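Local coordinates for protein phenolic acid decarboxylase (Sedimentibacter hydroxybenzoicus, PDB 7AE5) that catalyses the reversible, non-oxidative decarboxylation of 4-hydroxybenzoate and 3,4-dihydroxybenzoate, as an oxygen-sensitive UbiD-family enzyme that uses prenylated FMN and manganese, at residues Asp7-Leu12 with Arg300-Glu306; Pro113-Ile119 with Arg296-Thr301; Asp88-Glu92 with Val340-Asn344; Met77-Asp81 with Glu92-Arg96. All coordinates share one frame; numbering follows the deposited sequence.

Contact 1: Asp7-Leu12 with Arg300-Glu306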
loop_
_atom_site.group_PDB
_atom_site.type_symbol
_atom_site.label_atom_id
_atom_site.label_comp_id
_atom_site.label_asym_id
_atom_site.label_seq_id
_atom_site.Cartn_x
_atom_site.Cartn_y
_atom_site.Cartn_z
ATOM N N ASP C 7 -33.454 -5.365 45.019
ATOM C CA ASP C 7 -33.806 -4.060 44.470
ATOM C C ASP C 7 -32.544 -3.204 44.421
ATOM O O ASP C 7 -31.431 -3.694 44.637
ATOM C CB ASP C 7 -34.929 -3.405 45.287
ATOM C CG ASP C 7 -34.612 -3.321 46.773
ATOM O OD1 ASP C 7 -33.430 -3.162 47.143
ATOM O OD2 ASP C 7 -35.559 -3.417 47.582
ATOM N N LEU C 8 -32.724 -1.912 44.138
ATOM C CA LEU C 8 -31.593 -0.993 44.077
ATOM C C LEU C 8 -31.102 -0.595 45.462
ATOM O O LEU C 8 -29.898 -0.386 45.651
ATOM C CB LEU C 8 -31.981 0.252 43.276
ATOM C CG LEU C 8 -31.023 1.446 43.292
ATOM C CD1 LEU C 8 -29.875 1.223 42.322
ATOM C CD2 LEU C 8 -31.766 2.731 42.965
ATOM N N ARG C 9 -32.009 -0.499 46.439
ATOM C CA ARG C 9 -31.625 -0.040 47.772
ATOM C C ARG C 9 -30.668 -1.015 48.443
ATOM O O ARG C 9 -29.729 -0.597 49.131
ATOM C CB ARG C 9 -32.871 0.165 48.631
ATOM C CG ARG C 9 -33.877 1.103 48.005
ATOM C CD ARG C 9 -35.025 1.406 48.943
ATOM N NE ARG C 9 -35.958 2.357 48.351
ATOM C CZ ARG C 9 -36.849 3.058 49.038
ATOM N NH1 ARG C 9 -36.957 2.940 50.351
ATOM N NH2 ARG C 9 -37.650 3.900 48.391
ATOM N N GLU C 10 -30.897 -2.318 48.268
ATOM C CA GLU C 10 -29.948 -3.302 48.777
ATOM C C GLU C 10 -28.580 -3.119 48.135
ATOM O O GLU C 10 -27.550 -3.191 48.815
ATOM C CB GLU C 10 -30.470 -4.717 48.532
ATOM C CG GLU C 10 -31.513 -5.182 49.537
ATOM C CD GLU C 10 -32.186 -6.477 49.121
ATOM O OE1 GLU C 10 -31.612 -7.202 48.280
ATOM O OE2 GLU C 10 -33.288 -6.769 49.634
ATOM N N PHE C 11 -28.551 -2.865 46.824
ATOM C CA PHE C 11 -27.282 -2.646 46.138
ATOM C C PHE C 11 -26.629 -1.345 46.584
ATOM O O PHE C 11 -25.403 -1.277 46.727
ATOM C CB PHE C 11 -27.499 -2.647 44.626
ATOM C CG PHE C 11 -26.231 -2.512 43.834
ATOM C CD1 PHE C 11 -25.213 -3.441 43.967
ATOM C CD2 PHE C 11 -26.058 -1.457 42.955
ATOM C CE1 PHE C 11 -24.046 -3.320 43.240
ATOM C CE2 PHE C 11 -24.893 -1.332 42.223
ATOM C CZ PHE C 11 -23.885 -2.264 42.366
ATOM N N LEU C 12 -27.433 -0.303 46.811
ATOM C CA LEU C 12 -26.880 0.985 47.216
ATOM C C LEU C 12 -26.185 0.885 48.569
ATOM O O LEU C 12 -25.098 1.444 48.760
ATOM C CB LEU C 12 -27.988 2.037 47.258
ATOM C CG LEU C 12 -28.423 2.645 45.922
ATOM C CD1 LEU C 12 -29.392 3.799 46.145
ATOM C CD2 LEU C 12 -27.223 3.094 45.103
ATOM N N ARG C 300 -42.505 3.001 44.976
ATOM C CA ARG C 300 -42.228 2.750 46.380
ATOM C C ARG C 300 -42.297 4.056 47.169
ATOM O O ARG C 300 -42.299 5.153 46.608
ATOM C CB ARG C 300 -40.852 2.105 46.544
ATOM C CG ARG C 300 -40.589 0.947 45.596
ATOM C CD ARG C 300 -39.206 0.357 45.806
ATOM N NE ARG C 300 -38.929 0.098 47.214
ATOM C CZ ARG C 300 -38.046 -0.788 47.652
ATOM N NH1 ARG C 300 -37.336 -1.528 46.817
ATOM N NH2 ARG C 300 -37.868 -0.933 48.962
ATOM N N THR C 301 -42.358 3.930 48.491
ATOM C CA THR C 301 -42.395 5.108 49.346
ATOM C C THR C 301 -41.024 5.774 49.376
ATOM O O THR C 301 -40.006 5.114 49.610
ATOM C CB THR C 301 -42.836 4.729 50.757
ATOM O OG1 THR C 301 -44.100 4.057 50.696
ATOM C CG2 THR C 301 -42.973 5.974 51.623
ATOM N N ASN C 302 -41.005 7.085 49.150
ATOM C CA ASN C 302 -39.775 7.851 48.981
ATOM C C ASN C 302 -38.891 7.236 47.890
ATOM O O ASN C 302 -37.772 6.799 48.164
ATOM C CB ASN C 302 -39.014 7.963 50.296
ATOM C CG ASN C 302 -39.602 9.013 51.227
ATOM O OD1 ASN C 302 -38.981 10.043 51.490
ATOM N ND2 ASN C 302 -40.803 8.754 51.732
ATOM N N PRO C 303 -39.367 7.194 46.644
ATOM C CA PRO C 303 -38.590 6.549 45.583
ATOM C C PRO C 303 -37.313 7.309 45.274
ATOM O O PRO C 303 -37.179 8.506 45.535
ATOM C CB PRO C 303 -39.539 6.560 44.380
ATOM C CG PRO C 303 -40.480 7.667 44.653
ATOM C CD PRO C 303 -40.641 7.732 46.140
ATOM N N ILE C 304 -36.369 6.578 44.687
ATOM C CA ILE C 304 -35.046 7.089 44.361
ATOM C C ILE C 304 -34.905 7.096 42.846
ATOM O O ILE C 304 -34.992 6.043 42.202
ATOM C CB ILE C 304 -33.941 6.248 45.015
ATOM C CG1 ILE C 304 -33.994 6.402 46.536
ATOM C CG2 ILE C 304 -32.587 6.657 44.479
ATOM C CD1 ILE C 304 -33.274 5.309 47.295
ATOM N N PHE C 305 -34.688 8.281 42.280
ATOM C CA PHE C 305 -34.551 8.444 40.834
ATOM C C PHE C 305 -33.153 7.992 40.431
ATOM O O PHE C 305 -32.190 8.760 40.508
ATOM C CB PHE C 305 -34.806 9.894 40.435
ATOM C CG PHE C 305 -34.717 10.150 38.951
ATOM C CD1 PHE C 305 -34.955 9.134 38.037
ATOM C CD2 PHE C 305 -34.403 11.413 38.471
ATOM C CE1 PHE C 305 -34.876 9.372 36.676
ATOM C CE2 PHE C 305 -34.324 11.657 37.109
ATOM C CZ PHE C 305 -34.562 10.635 36.212
ATOM N N GLU C 306 -33.041 6.740 39.995
ATOM C CA GLU C 306 -31.771 6.203 39.519
ATOM C C GLU C 306 -31.587 6.619 38.065
ATOM O O GLU C 306 -32.235 6.072 37.167
ATOM C CB GLU C 306 -31.734 4.685 39.667
ATOM C CG GLU C 306 -30.393 4.067 39.283
ATOM C CD GLU C 306 -30.505 2.613 38.862
ATOM O OE1 GLU C 306 -31.633 2.079 38.843
ATOM O OE2 GLU C 306 -29.460 2.001 38.554
#

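Contact 2: Pro113-Ile119 with Arg296-Thr301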
loop_
_atom_site.group_PDB
_atom_site.type_symbol
_atom_site.label_atom_id
_atom_site.label_comp_id
_atom_site.label_asym_id
_atom_site.label_seq_id
_atom_site.Cartn_x
_atom_site.Cartn_y
_atom_site.Cartn_z
ATOM N N PRO C 113 -42.982 -4.172 46.344
ATOM C CA PRO C 113 -42.744 -2.801 46.831
ATOM C C PRO C 113 -43.004 -1.724 45.791
ATOM O O PRO C 113 -43.307 -0.583 46.162
ATOM C CB PRO C 113 -41.268 -2.832 47.255
ATOM C CG PRO C 113 -40.960 -4.279 47.480
ATOM C CD PRO C 113 -41.799 -5.034 46.498
ATOM N N CYS C 114 -42.898 -2.044 44.500
ATOM C CA CYS C 114 -43.222 -1.067 43.467
ATOM C C CYS C 114 -44.707 -0.735 43.424
ATOM O O CYS C 114 -45.091 0.219 42.739
ATOM C CB CYS C 114 -42.769 -1.575 42.097
ATOM S SG CYS C 114 -43.812 -2.880 41.404
ATOM N N LYS C 115 -45.543 -1.490 44.137
ATOM C CA LYS C 115 -46.982 -1.270 44.170
ATOM C C LYS C 115 -47.432 -0.640 45.486
ATOM O O LYS C 115 -48.581 -0.809 45.901
ATOM C CB LYS C 115 -47.723 -2.585 43.928
ATOM C CG LYS C 115 -47.470 -3.204 42.560
ATOM C CD LYS C 115 -47.898 -2.276 41.436
ATOM C CE LYS C 115 -47.697 -2.927 40.073
ATOM N NZ LYS C 115 -48.836 -3.812 39.703
ATOM N N GLU C 116 -46.536 0.091 46.155
ATOM C CA GLU C 116 -46.877 0.689 47.443
ATOM C C GLU C 116 -47.746 1.932 47.272
ATOM O O GLU C 116 -48.811 2.041 47.890
ATOM C CB GLU C 116 -45.603 1.027 48.222
ATOM C CG GLU C 116 -44.899 -0.183 48.819
ATOM C CD GLU C 116 -43.655 0.189 49.604
ATOM O OE1 GLU C 116 -43.169 -0.654 50.389
ATOM O OE2 GLU C 116 -43.156 1.321 49.428
ATOM N N ASN C 117 -47.305 2.878 46.448
ATOM C CA ASN C 117 -48.046 4.105 46.193
ATOM C C ASN C 117 -48.507 4.136 44.743
ATOM O O ASN C 117 -47.769 3.734 43.839
ATOM C CB ASN C 117 -47.193 5.338 46.499
ATOM C CG ASN C 117 -46.662 5.341 47.918
ATOM O OD1 ASN C 117 -46.076 4.360 48.376
ATOM N ND2 ASN C 117 -46.869 6.446 48.624
ATOM N N VAL C 118 -49.731 4.615 44.527
ATOM C CA VAL C 118 -50.369 4.592 43.217
ATOM C C VAL C 118 -50.844 5.996 42.869
ATOM O O VAL C 118 -51.516 6.648 43.676
ATOM C CB VAL C 118 -51.550 3.603 43.176
ATOM C CG1 VAL C 118 -52.189 3.602 41.799
ATOM C CG2 VAL C 118 -51.087 2.202 43.556
ATOM N N ILE C 119 -50.499 6.455 41.667
ATOM C CA ILE C 119 -50.983 7.716 41.118
ATOM C C ILE C 119 -51.769 7.381 39.858
ATOM O O ILE C 119 -51.194 6.910 38.868
ATOM C CB ILE C 119 -49.840 8.693 40.812
ATOM C CG1 ILE C 119 -49.206 9.204 42.109
ATOM C CG2 ILE C 119 -50.345 9.855 39.962
ATOM C CD1 ILE C 119 -48.541 10.562 41.980
ATOM N N ARG C 296 -50.600 5.538 34.356
ATOM C CA ARG C 296 -50.555 5.290 35.789
ATOM C C ARG C 296 -49.105 5.208 36.243
ATOM O O ARG C 296 -48.237 4.726 35.511
ATOM C CB ARG C 296 -51.302 4.005 36.166
ATOM C CG ARG C 296 -51.362 3.744 37.664
ATOM C CD ARG C 296 -51.784 2.319 37.968
ATOM N NE ARG C 296 -53.219 2.127 37.795
ATOM C CZ ARG C 296 -54.027 1.637 38.727
ATOM N NH1 ARG C 296 -53.572 1.272 39.914
ATOM N NH2 ARG C 296 -55.323 1.504 38.458
ATOM N N ILE C 297 -48.858 5.688 37.460
ATOM C CA ILE C 297 -47.555 5.602 38.106
ATOM C C ILE C 297 -47.711 4.794 39.385
ATOM O O ILE C 297 -48.595 5.080 40.201
ATOM C CB ILE C 297 -46.976 6.995 38.419
ATOM C CG1 ILE C 297 -46.554 7.702 37.132
ATOM C CG2 ILE C 297 -45.794 6.883 39.376
ATOM C CD1 ILE C 297 -46.159 9.148 37.338
ATOM N N THR C 298 -46.865 3.780 39.553
ATOM C CA THR C 298 -46.767 3.022 40.794
ATOM C C THR C 298 -45.329 3.100 41.288
ATOM O O THR C 298 -44.395 2.853 40.519
ATOM C CB THR C 298 -47.184 1.560 40.599
ATOM O OG1 THR C 298 -46.071 0.803 40.109
ATOM C CG2 THR C 298 -48.337 1.456 39.610
ATOM N N HIS C 299 -45.151 3.445 42.562
ATOM C CA HIS C 299 -43.810 3.691 43.071
ATOM C C HIS C 299 -43.722 3.324 44.545
ATOM O O HIS C 299 -44.722 3.334 45.269
ATOM C CB HIS C 299 -43.400 5.155 42.865
ATOM C CG HIS C 299 -44.157 6.124 43.719
ATOM N ND1 HIS C 299 -43.801 6.407 45.020
ATOM C CD2 HIS C 299 -45.252 6.877 43.457
ATOM C CE1 HIS C 299 -44.640 7.296 45.521
ATOM N NE2 HIS C 299 -45.532 7.596 44.594
ATOM N N ARG C 300 -42.505 3.001 44.976
ATOM C CA ARG C 300 -42.228 2.750 46.380
ATOM C C ARG C 300 -42.297 4.056 47.169
ATOM O O ARG C 300 -42.299 5.153 46.608
ATOM C CB ARG C 300 -40.852 2.105 46.544
ATOM C CG ARG C 300 -40.589 0.947 45.596
ATOM C CD ARG C 300 -39.206 0.357 45.806
ATOM N NE ARG C 300 -38.929 0.098 47.214
ATOM C CZ ARG C 300 -38.046 -0.788 47.652
ATOM N NH1 ARG C 300 -37.336 -1.528 46.817
ATOM N NH2 ARG C 300 -37.868 -0.933 48.962
ATOM N N THR C 301 -42.358 3.930 48.491
ATOM C CA THR C 301 -42.395 5.108 49.346
ATOM C C THR C 301 -41.024 5.774 49.376
ATOM O O THR C 301 -40.006 5.114 49.610
ATOM C CB THR C 301 -42.836 4.729 50.757
ATOM O OG1 THR C 301 -44.100 4.057 50.696
ATOM C CG2 THR C 301 -42.973 5.974 51.623
#

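Contact 3: Asp88-Glu92 with Val340-Asn344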
loop_
_atom_site.group_PDB
_atom_site.type_symbol
_atom_site.label_atom_id
_atom_site.label_comp_id
_atom_site.label_asym_id
_atom_site.label_seq_id
_atom_site.Cartn_x
_atom_site.Cartn_y
_atom_site.Cartn_z
ATOM N N ASP C 88 -11.402 -11.383 35.306
ATOM C CA ASP C 88 -12.096 -12.347 36.155
ATOM C C ASP C 88 -13.594 -12.073 36.191
ATOM O O ASP C 88 -14.398 -13.009 36.269
ATOM C CB ASP C 88 -11.507 -12.329 37.565
ATOM C CG ASP C 88 -10.251 -13.171 37.680
ATOM O OD1 ASP C 88 -9.492 -12.978 38.651
ATOM O OD2 ASP C 88 -10.020 -14.025 36.797
ATOM N N GLN C 89 -13.990 -10.797 36.143
ATOM C CA GLN C 89 -15.407 -10.476 35.996
ATOM C C GLN C 89 -15.946 -11.000 34.674
ATOM O O GLN C 89 -17.101 -11.434 34.589
ATOM C CB GLN C 89 -15.627 -8.964 36.095
ATOM C CG GLN C 89 -15.261 -8.340 37.433
ATOM C CD GLN C 89 -15.787 -6.920 37.570
ATOM O OE1 GLN C 89 -16.943 -6.642 37.254
ATOM N NE2 GLN C 89 -14.936 -6.016 38.042
ATOM N N PHE C 90 -15.118 -10.966 33.627
ATOM C CA PHE C 90 -15.532 -11.471 32.322
ATOM C C PHE C 90 -15.768 -12.977 32.363
ATOM O O PHE C 90 -16.725 -13.477 31.761
ATOM C CB PHE C 90 -14.477 -11.100 31.278
ATOM C CG PHE C 90 -14.584 -11.868 29.988
ATOM C CD1 PHE C 90 -15.393 -11.410 28.962
ATOM C CD2 PHE C 90 -13.843 -13.024 29.788
ATOM C CE1 PHE C 90 -15.485 -12.105 27.773
ATOM C CE2 PHE C 90 -13.934 -13.724 28.601
ATOM C CZ PHE C 90 -14.755 -13.262 27.591
ATOM N N TYR C 91 -14.910 -13.713 33.074
ATOM C CA TYR C 91 -15.065 -15.162 33.146
ATOM C C TYR C 91 -16.270 -15.552 33.990
ATOM O O TYR C 91 -16.957 -16.533 33.684
ATOM C CB TYR C 91 -13.793 -15.797 33.700
ATOM C CG TYR C 91 -12.713 -15.958 32.663
ATOM C CD1 TYR C 91 -13.001 -16.488 31.413
ATOM C CD2 TYR C 91 -11.408 -15.567 32.927
ATOM C CE1 TYR C 91 -12.020 -16.631 30.459
ATOM C CE2 TYR C 91 -10.422 -15.706 31.979
ATOM C CZ TYR C 91 -10.733 -16.238 30.749
ATOM O OH TYR C 91 -9.749 -16.378 29.806
ATOM N N GLU C 92 -16.538 -14.803 35.061
ATOM C CA GLU C 92 -17.715 -15.080 35.876
ATOM C C GLU C 92 -18.997 -14.809 35.097
ATOM O O GLU C 92 -19.958 -15.581 35.185
ATOM C CB GLU C 92 -17.671 -14.247 37.157
ATOM C CG GLU C 92 -18.748 -14.594 38.170
ATOM C CD GLU C 92 -18.648 -16.027 38.659
ATOM O OE1 GLU C 92 -17.513 -16.520 38.833
ATOM O OE2 GLU C 92 -19.704 -16.657 38.873
ATOM N N VAL C 340 -9.206 -19.592 21.662
ATOM C CA VAL C 340 -9.470 -18.238 22.124
ATOM C C VAL C 340 -9.639 -18.242 23.637
ATOM O O VAL C 340 -10.414 -19.032 24.193
ATOM C CB VAL C 340 -10.705 -17.661 21.422
ATOM C CG1 VAL C 340 -11.140 -16.372 22.097
ATOM C CG2 VAL C 340 -10.403 -17.423 19.952
ATOM N N VAL C 341 -8.914 -17.353 24.310
ATOM C CA VAL C 341 -8.931 -17.294 25.767
ATOM C C VAL C 341 -9.935 -16.264 26.275
ATOM O O VAL C 341 -10.675 -16.531 27.225
ATOM C CB VAL C 341 -7.505 -17.006 26.283
ATOM C CG1 VAL C 341 -7.504 -16.774 27.779
ATOM C CG2 VAL C 341 -6.578 -18.158 25.929
ATOM N N ALA C 342 -9.988 -15.087 25.653
ATOM C CA ALA C 342 -10.894 -14.034 26.090
ATOM C C ALA C 342 -11.080 -13.023 24.969
ATOM O O ALA C 342 -10.212 -12.865 24.106
ATOM C CB ALA C 342 -10.375 -13.333 27.351
ATOM N N VAL C 343 -12.222 -12.340 24.997
ATOM C CA VAL C 343 -12.542 -11.277 24.050
ATOM C C VAL C 343 -12.878 -10.023 24.847
ATOM O O VAL C 343 -13.771 -10.046 25.703
ATOM C CB VAL C 343 -13.705 -11.661 23.121
ATOM C CG1 VAL C 343 -14.099 -10.474 22.249
ATOM C CG2 VAL C 343 -13.321 -12.853 22.260
ATOM N N ASN C 344 -12.157 -8.939 24.570
ATOM C CA ASN C 344 -12.407 -7.629 25.165
ATOM C C ASN C 344 -12.990 -6.748 24.064
ATOM O O ASN C 344 -12.251 -6.182 23.251
ATOM C CB ASN C 344 -11.120 -7.047 25.753
ATOM C CG ASN C 344 -11.261 -5.590 26.177
ATOM O OD1 ASN C 344 -12.351 -5.021 26.166
ATOM N ND2 ASN C 344 -10.144 -4.984 26.569
#

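Contact 4: Met77-Asp81 with Glu92-Arg96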
loop_
_atom_site.group_PDB
_atom_site.type_symbol
_atom_site.label_atom_id
_atom_site.label_comp_id
_atom_site.label_asym_id
_atom_site.label_seq_id
_atom_site.Cartn_x
_atom_site.Cartn_y
_atom_site.Cartn_z
ATOM N N MET C 77 -21.904 -5.672 41.630
ATOM C CA MET C 77 -23.166 -5.992 40.971
ATOM C C MET C 77 -23.338 -7.497 40.831
ATOM O O MET C 77 -24.426 -8.031 41.076
ATOM C CB MET C 77 -23.233 -5.310 39.603
ATOM C CG MET C 77 -24.317 -5.854 38.685
ATOM S SD MET C 77 -24.319 -5.094 37.049
ATOM C CE MET C 77 -23.138 -6.130 36.189
ATOM N N LEU C 78 -22.269 -8.200 40.473
ATOM C CA LEU C 78 -22.304 -9.647 40.327
ATOM C C LEU C 78 -22.030 -10.383 41.628
ATOM O O LEU C 78 -21.848 -11.605 41.605
ATOM C CB LEU C 78 -21.305 -10.094 39.263
ATOM C CG LEU C 78 -21.609 -9.473 37.907
ATOM C CD1 LEU C 78 -20.350 -8.984 37.198
ATOM C CD2 LEU C 78 -22.367 -10.488 37.097
ATOM N N GLY C 79 -22.001 -9.676 42.753
ATOM C CA GLY C 79 -21.776 -10.318 44.032
ATOM C C GLY C 79 -20.350 -10.748 44.283
ATOM O O GLY C 79 -20.121 -11.682 45.056
ATOM N N LEU C 80 -19.381 -10.090 43.656
ATOM C CA LEU C 80 -17.975 -10.438 43.785
ATOM C C LEU C 80 -17.240 -9.386 44.605
ATOM O O LEU C 80 -17.731 -8.272 44.812
ATOM C CB LEU C 80 -17.321 -10.573 42.405
ATOM C CG LEU C 80 -17.944 -11.599 41.457
ATOM C CD1 LEU C 80 -17.450 -11.389 40.037
ATOM C CD2 LEU C 80 -17.637 -13.013 41.928
ATOM N N ASP C 81 -16.051 -9.760 45.079
ATOM C CA ASP C 81 -15.164 -8.807 45.732
ATOM C C ASP C 81 -14.927 -7.610 44.821
ATOM O O ASP C 81 -14.763 -7.756 43.607
ATOM C CB ASP C 81 -13.838 -9.479 46.092
ATOM C CG ASP C 81 -12.911 -8.569 46.870
ATOM O OD1 ASP C 81 -12.142 -7.820 46.232
ATOM O OD2 ASP C 81 -12.947 -8.603 48.118
ATOM N N GLU C 92 -16.538 -14.803 35.061
ATOM C CA GLU C 92 -17.715 -15.080 35.876
ATOM C C GLU C 92 -18.997 -14.809 35.097
ATOM O O GLU C 92 -19.958 -15.581 35.185
ATOM C CB GLU C 92 -17.671 -14.247 37.157
ATOM C CG GLU C 92 -18.748 -14.594 38.170
ATOM C CD GLU C 92 -18.648 -16.027 38.659
ATOM O OE1 GLU C 92 -17.513 -16.520 38.833
ATOM O OE2 GLU C 92 -19.704 -16.657 38.873
ATOM N N LEU C 93 -19.028 -13.717 34.328
ATOM C CA LEU C 93 -20.175 -13.446 33.466
ATOM C C LEU C 93 -20.354 -14.535 32.419
ATOM O O LEU C 93 -21.483 -14.952 32.131
ATOM C CB LEU C 93 -20.016 -12.078 32.801
ATOM C CG LEU C 93 -20.746 -10.935 33.494
ATOM C CD1 LEU C 93 -20.801 -9.716 32.603
ATOM C CD2 LEU C 93 -22.159 -11.414 33.776
ATOM N N ASN C 94 -19.252 -15.007 31.833
ATOM C CA ASN C 94 -19.345 -16.056 30.825
ATOM C C ASN C 94 -19.832 -17.365 31.434
ATOM O O ASN C 94 -20.572 -18.118 30.788
ATOM C CB ASN C 94 -17.990 -16.250 30.146
ATOM C CG ASN C 94 -18.005 -17.366 29.126
ATOM O OD1 ASN C 94 -18.728 -17.304 28.132
ATOM N ND2 ASN C 94 -17.209 -18.400 29.367
ATOM N N ARG C 95 -19.432 -17.651 32.674
ATOM C CA ARG C 95 -19.862 -18.884 33.325
ATOM C C ARG C 95 -21.360 -18.867 33.612
ATOM O O ARG C 95 -22.030 -19.899 33.493
ATOM C CB ARG C 95 -19.066 -19.096 34.613
ATOM C CG ARG C 95 -19.367 -20.402 35.331
ATOM C CD ARG C 95 -18.749 -20.423 36.721
ATOM N NE ARG C 95 -19.381 -19.457 37.612
ATOM C CZ ARG C 95 -20.539 -19.650 38.228
ATOM N NH1 ARG C 95 -21.222 -20.773 38.080
ATOM N NH2 ARG C 95 -21.024 -18.693 39.013
ATOM N N ARG C 96 -21.903 -17.707 33.981
ATOM C CA ARG C 96 -23.319 -17.588 34.310
ATOM C C ARG C 96 -24.207 -17.387 33.088
ATOM O O ARG C 96 -25.432 -17.483 33.217
ATOM C CB ARG C 96 -23.540 -16.418 35.274
ATOM C CG ARG C 96 -22.668 -16.435 36.521
ATOM C CD ARG C 96 -23.165 -15.433 37.556
ATOM N NE ARG C 96 -22.240 -15.291 38.675
ATOM C CZ ARG C 96 -22.223 -14.262 39.512
ATOM N NH1 ARG C 96 -23.075 -13.256 39.388
ATOM N NH2 ARG C 96 -21.329 -14.239 40.496
#

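Contact 1: Asp7-Leu12 with Arg300-Glu306
The guanidinium groups of R9 and R300 lie flat on one another, planes 9° apart and centres 4.3 Å from each other, while the two side chains run past in opposite directions. Both are arginines, and carboxylates and carbonyls gathered round them probably offset the like charge. D7 takes R300: OD2 accepts from NH1 at 2.7 Å in a nearly straight salt bridge, the nitrogen standing above the carboxylate plane although the oxygen lies in the guanidinium plane. The other oxygen, D7 OD1, caps the helix by accepting from the backbone N of E10 at 2.9 Å, so one carboxylate serves both the N-cap and the arginine. R9 is extended from CG to NE, which carries its NH2 across to the carbonyl O of T301 at 2.9 Å, and its NE forms a salt bridge with E258. With an alanine in place of R9, the T301 carbonyl and E258 would probably lose their arginine partner, and one face of the R300 guanidinium would lose its stacked cover. Beneath the polar layer, L8 lays CD1 against the carboxylate carbon CD of E306 at 3.8 Å and turns CD2 to E306 CB. L12 CD1 meets I304 CD1 at 4.3 Å. The far end of E306 is held by K145 and by the backbone N of N209. The first turn of helix 8-17, residues 8-12, crosses strand 304-306 at 80°, against the four-stranded mixed sheet, where L12 and I304 also meet F52 of strand 50-53 and V64 of strand 62-65.

Contact 2: Pro113-Ile119 with Arg296-Thr301
N117 sets its CB over one face of the H299 imidazole, 3.6 Å from the ring centroid and displaced toward the rim, a CH-pi contact with the amide plane turned 27° from the ring. The ring reaches this place because H299 CG stands between its own backbone N and carbonyl carbon (chi1 69°). Backbone pairing runs alongside: N117 and H299 form one antiparallel hydrogen-bonded pair and I119 and I297 another, with I119 N to I297 O at 2.8 Å. V118 and T298 between them are a non-hydrogen-bonded pair with side chains on the other face. In the turn ahead of strand 117-119, C114 O accepts from T298 OG1 at 2.9 Å, the donor standing above the carbonyl plane. E116 OE2 receives the backbone N of T301, just past the end of strand 287-299, at 2.9 Å and nearly end-on to the carboxylate oxygen, and T301 OG1 lies near both this oxygen and N117 OD1. P113 lays CB over a face of the R300 guanidinium, 3.7 Å from NE, while R300 NH1 is paired with D7. On the V118 side, CG1 comes to 3.3 Å from R296 NH1, whose charge is met by D246. Strand 117-119 borders one flank of the long strand 287-299 in the large antiparallel sheet of the Rift-related domain, while strand 259-265 pairs along the other and packs against T298 and I297.

Contact 3: Asp88-Glu92 with Val340-Asn344
Helix 86-96 packs against the start of strand 340-347, an outermost strand of the five-stranded mixed sheet within this chain, and the contact falls where that strand carries a classic beta bulge: V341 and A342 both face S356 of strand 352-357. Two consecutive aromatic residues of the helix make the contact. Y91 extends its hydroxyl to the bulge, OH donating to V341 O at 2.7 Å; the carbonyl is approached from well above its plane (58°), while that oxygen lies near the plane of the tyrosine ring, at its edge. V341 CG1 sits 3.1 Å from the same hydroxyl. F90, its CG anti to the backbone N (chi1 164°), drives its ring toward the strand: CE2 touches A342 CB at 3.8 Å and CE1 comes to 3.4 Å from V343 O. A342 is small enough for F90 to approach the strand backbone, and its CB also meets Y91 OH at 4.0 Å. F90 also touches V327 of helix 323-336, and its ring meets that of F395. Segments 88-92 and 340-344 cross at 105°, joining parts of the N-terminal and C-terminal UbiD family domains through a helix packed along the bulged edge strand of a mixed sheet.

Contact 4: Met77-Asp81 with Glu92-Arg96
A single carbonyl oxygen, L78 O, is gripped end-on by both terminal nitrogens of R96, NH2 at 2.9 Å and NH1 at 3.0 Å. The oxygen lies in the guanidinium plane, at its edge; NH2 comes within the carbonyl plane, whereas NH1 approaches at a tilt of 23°. R96 is extended from CG to NE, and that shape carries its guanidinium from the helix to the turn at L78. The inner nitrogen NE binds E92 OE2 at 2.9 Å through the anti lone pair, so the guanidinium is fixed at both ends. E92 OE2 also faces R95, modelled too close for its details to be trusted, and the three residues make a salt-bridge network one turn long; R95 NH2 is paired with D236 as well. The carbonyl that R96 holds belongs to a Schellman motif closing helix 71-77: G79, at positive phi, is the C-prime residue, with its N bonded to L76 O and L80 N to A75 O. A leucine in place of R96 would probably leave the L78 carbonyl without its two donors and E92 with one cation fewer. R96 NH1 is shared with L234 O. Beside the polar grip, L78 CD2 presses on L93 CD2 at 3.5 Å, closer than usual for two methyls, with the side chains crossing at about a right angle. L80 flanks the network, its CD1 lying 3.9 Å from E92 CG. L93 turns onward to F215 of helix 211-217 and to L323 and V327 of helix 323-336.

How the contacts relate
Contacts 1 and 2 share R300 and T301, the link from strand 287-299 to strand 304-306, and their centres lie about 12 Å apart. Contacts 3 and 4 share E92 and helix 86-96, with centres about 11 Å apart; Q89 packs on L78 between them. The pairs are joined by F11, which touches M77, bringing contacts 1 and 4 together across about 22 Å between centres, whereas contacts 2 and 3, centres about 40 Å apart, lie on opposite sides of the chain's centre. Along the chain, contact 4 is local and contacts 1 and 3 cross: contact 1 sets helix 8-17 on the sheet that strand 304-306 completes, and contact 3 ties helix 86-96 to the C-terminal sheet.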